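PDB 5HZ0: LRR receptor-like serine/threonine-protein kinase RGI3 from Arabidopsis thaliana, which acts as a cell-surface receptor for RGF peptide hormones, which maintain the root stem cell niche, and pairs with SERK co-receptors on binding them. Local coordinates for residues N159-L170 with R183-L194. The protein carries 5 engineered substitutions. Numbering follows the deposited sequence.
Sequences NLVMLGLAETSL and RVQTIAIYTSLL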
# COMPACT_ATOMS: atom_id res chain seq x y z
N ASN A 159 9.96 19.01 -32.78
CA ASN A 159 8.53 19.14 -32.55
C ASN A 159 7.90 18.25 -31.48
O ASN A 159 6.69 18.27 -31.32
CB ASN A 159 7.78 18.95 -33.86
CG ASN A 159 8.04 20.07 -34.84
OD1 ASN A 159 8.64 21.08 -34.50
ND2 ASN A 159 7.58 19.89 -36.07
N LEU A 160 8.69 17.45 -30.79
CA LEU A 160 8.14 16.52 -29.81
C LEU A 160 7.38 17.27 -28.72
O LEU A 160 7.86 18.26 -28.19
CB LEU A 160 9.23 15.70 -29.14
CG LEU A 160 9.63 14.33 -29.68
CD1 LEU A 160 10.87 13.90 -28.91
CD2 LEU A 160 8.52 13.33 -29.51
N VAL A 161 6.21 16.74 -28.41
CA VAL A 161 5.36 17.21 -27.32
C VAL A 161 5.30 16.11 -26.25
O VAL A 161 5.29 16.40 -25.06
CB VAL A 161 3.95 17.74 -27.77
CG1 VAL A 161 4.14 18.72 -28.91
CG2 VAL A 161 3.01 16.62 -28.17
N MET A 162 5.09 14.89 -26.72
CA MET A 162 4.86 13.73 -25.88
C MET A 162 5.93 12.65 -26.13
O MET A 162 6.14 12.20 -27.26
CB MET A 162 3.45 13.20 -26.16
CG MET A 162 3.08 11.89 -25.48
SD MET A 162 3.52 11.85 -23.74
CE MET A 162 3.73 10.09 -23.52
N LEU A 163 6.64 12.25 -25.08
CA LEU A 163 7.63 11.18 -25.18
C LEU A 163 7.46 10.18 -24.04
O LEU A 163 7.68 10.51 -22.89
CB LEU A 163 9.05 11.73 -25.15
CG LEU A 163 10.15 10.65 -25.14
CD1 LEU A 163 10.24 9.96 -26.49
CD2 LEU A 163 11.52 11.20 -24.71
N GLY A 164 7.11 8.94 -24.35
CA GLY A 164 7.09 8.03 -23.26
C GLY A 164 7.57 6.66 -23.63
O GLY A 164 7.24 6.04 -24.64
N LEU A 165 8.47 6.28 -22.74
CA LEU A 165 9.25 5.06 -22.69
C LEU A 165 8.99 4.22 -21.44
O LEU A 165 9.89 3.54 -21.01
CB LEU A 165 10.72 5.37 -22.94
CG LEU A 165 10.86 6.01 -24.33
CD1 LEU A 165 12.14 6.81 -24.48
CD2 LEU A 165 10.76 4.93 -25.41
N ALA A 166 7.89 4.46 -20.74
CA ALA A 166 7.66 3.82 -19.45
C ALA A 166 7.61 2.30 -19.50
O ALA A 166 7.22 1.71 -20.50
CB ALA A 166 6.38 4.37 -18.82
N GLU A 167 7.99 1.66 -18.39
CA GLU A 167 8.03 0.20 -18.29
C GLU A 167 8.85 -0.43 -19.41
O GLU A 167 8.42 -1.38 -20.07
CB GLU A 167 6.63 -0.40 -18.20
CG GLU A 167 6.07 -0.24 -16.81
CD GLU A 167 4.74 -0.91 -16.64
OE1 GLU A 167 4.55 -2.01 -17.20
OE2 GLU A 167 3.87 -0.33 -15.95
N THR A 168 10.03 0.13 -19.61
CA THR A 168 11.00 -0.44 -20.52
C THR A 168 12.27 -0.71 -19.74
O THR A 168 12.36 -0.43 -18.54
CB THR A 168 11.31 0.53 -21.68
OG1 THR A 168 11.84 1.75 -21.14
CG2 THR A 168 10.06 0.83 -22.48
N SER A 169 13.26 -1.26 -20.42
CA SER A 169 14.56 -1.48 -19.81
C SER A 169 15.56 -0.37 -20.11
O SER A 169 16.76 -0.55 -19.96
CB SER A 169 15.08 -2.88 -20.13
OG SER A 169 14.21 -3.83 -19.53
N LEU A 170 15.06 0.75 -20.62
CA LEU A 170 15.90 1.91 -20.89
C LEU A 170 16.76 2.26 -19.69
O LEU A 170 16.26 2.39 -18.57
CB LEU A 170 15.06 3.12 -21.27
CG LEU A 170 15.59 3.83 -22.51
CD1 LEU A 170 15.13 3.11 -23.77
CD2 LEU A 170 15.15 5.26 -22.51
N ARG A 183 9.55 22.20 -27.25
CA ARG A 183 8.11 21.98 -27.21
C ARG A 183 7.62 20.79 -26.42
O ARG A 183 6.41 20.58 -26.37
CB ARG A 183 7.55 21.95 -28.63
CG ARG A 183 8.03 23.12 -29.47
CD ARG A 183 7.62 22.99 -30.90
NE ARG A 183 6.84 24.14 -31.32
CZ ARG A 183 6.40 24.33 -32.56
NH1 ARG A 183 6.67 23.42 -33.49
NH2 ARG A 183 5.70 25.41 -32.85
N VAL A 184 8.51 19.97 -25.85
CA VAL A 184 8.03 18.78 -25.15
C VAL A 184 7.22 19.12 -23.89
O VAL A 184 7.60 19.97 -23.08
CB VAL A 184 9.15 17.71 -24.85
CG1 VAL A 184 9.86 17.97 -23.52
CG2 VAL A 184 8.56 16.31 -24.86
N GLN A 185 6.09 18.45 -23.75
CA GLN A 185 5.14 18.71 -22.67
C GLN A 185 5.19 17.63 -21.60
O GLN A 185 5.21 17.92 -20.40
CB GLN A 185 3.72 18.94 -23.20
CG GLN A 185 3.54 20.31 -23.87
CD GLN A 185 2.12 20.55 -24.39
OE1 GLN A 185 1.15 20.00 -23.86
NE2 GLN A 185 2.00 21.36 -25.43
N THR A 186 5.06 16.39 -22.04
CA THR A 186 5.16 15.25 -21.14
C THR A 186 6.34 14.34 -21.48
O THR A 186 6.45 13.82 -22.60
CB THR A 186 3.86 14.44 -21.16
OG1 THR A 186 2.78 15.26 -20.68
CG2 THR A 186 3.99 13.21 -20.28
N ILE A 187 7.23 14.15 -20.51
CA ILE A 187 8.24 13.11 -20.59
C ILE A 187 7.89 11.99 -19.59
O ILE A 187 7.99 12.18 -18.37
CB ILE A 187 9.65 13.67 -20.28
CG1 ILE A 187 10.07 14.68 -21.35
CG2 ILE A 187 10.70 12.53 -20.20
CD1 ILE A 187 11.44 15.29 -21.11
N ALA A 188 7.46 10.84 -20.09
CA ALA A 188 7.14 9.74 -19.18
C ALA A 188 8.08 8.54 -19.38
O ALA A 188 7.89 7.70 -20.27
CB ALA A 188 5.69 9.30 -19.37
N ILE A 189 9.06 8.44 -18.49
CA ILE A 189 9.89 7.25 -18.50
C ILE A 189 9.99 6.76 -17.07
O ILE A 189 10.96 7.05 -16.37
CB ILE A 189 11.29 7.63 -19.02
CG1 ILE A 189 11.17 8.65 -20.16
CG2 ILE A 189 12.07 6.39 -19.46
CD1 ILE A 189 12.48 9.04 -20.84
N TYR A 190 9.08 5.86 -16.71
CA TYR A 190 8.93 5.45 -15.33
C TYR A 190 8.84 3.94 -15.25
O TYR A 190 8.38 3.29 -16.20
CB TYR A 190 7.70 6.12 -14.67
CG TYR A 190 6.37 5.90 -15.36
CD1 TYR A 190 5.65 4.73 -15.17
CD2 TYR A 190 5.82 6.88 -16.20
CE1 TYR A 190 4.44 4.53 -15.79
CE2 TYR A 190 4.61 6.69 -16.83
CZ TYR A 190 3.92 5.52 -16.63
OH TYR A 190 2.71 5.32 -17.26
N THR A 191 9.27 3.39 -14.11
CA THR A 191 9.35 1.95 -13.93
C THR A 191 10.24 1.38 -15.03
O THR A 191 9.85 0.51 -15.80
CB THR A 191 7.95 1.32 -13.94
OG1 THR A 191 7.05 2.17 -13.22
CG2 THR A 191 7.98 -0.08 -13.30
N SER A 192 11.44 1.94 -15.10
CA SER A 192 12.46 1.56 -16.08
C SER A 192 13.80 1.36 -15.39
O SER A 192 13.85 1.15 -14.17
CB SER A 192 12.57 2.60 -17.20
OG SER A 192 11.55 2.43 -18.17
N LEU A 193 14.86 1.28 -16.18
CA LEU A 193 16.23 1.08 -15.68
C LEU A 193 17.16 2.30 -15.57
O LEU A 193 18.36 2.13 -15.41
CB LEU A 193 16.92 -0.09 -16.40
CG LEU A 193 16.17 -1.41 -16.20
CD1 LEU A 193 16.91 -2.59 -16.83
CD2 LEU A 193 15.90 -1.67 -14.73
N LEU A 194 16.64 3.51 -15.73
CA LEU A 194 17.48 4.72 -15.67
C LEU A 194 18.34 4.89 -14.41
O LEU A 194 17.91 4.58 -13.30
CB LEU A 194 16.62 5.96 -15.81
CG LEU A 194 15.80 6.16 -17.08
CD1 LEU A 194 14.93 7.39 -16.89
CD2 LEU A 194 16.72 6.31 -18.30
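The Ala166 methyl lies over one face of the Tyr190 ring: CB is 3.4 Å from the ring centroid, only 7° off the normal, a CH-pi contact over the middle of that face. With CG between its own backbone N and carbonyl carbon (chi1 56°), Tyr190 turns this face over the alanine. From there its OH bonds to the backbone of the bound peptide, while Tyr214 of the next repeat stacks on the ring. A leucine in place of Tyr190 would probably leave the peptide backbone without that hydroxyl and strip the Ala166 methyl of its flat cover. Glu167 N bonds to Tyr190 O at 2.8 Å. The Glu167 side chain runs alongside that of Thr191, Glu167 CG lying 3.8 Å from Thr191 CB, before OE2 reaches the peptide backbone. On the same concave face, Met162 bends at chi2 (47°), laying SD across Thr186 CB at 3.7 Å; the methionine also packs on a modified side chain of the peptide. Beneath them strands 162-164 and 186-188 run parallel, with Leu163 N giving to Thr186 O (2.9 Å) and Leu163 O accepting from Ala188 N. Leu163 and Ile187 point to the opposite, interior face, where Leu165 CB also meets Ile189 CG2 at 3.9 Å. Past the strands, the Ser192 hydroxyl sits 3.0 Å from Thr168 O and 3.1 Å from Thr168 OG1, a polar cluster buried at the turn. Segments 159-170 and 183-194 belong to successive leucine-rich repeats of the extracellular solenoid, their strands lining the concave surface that recognises the RGF peptide.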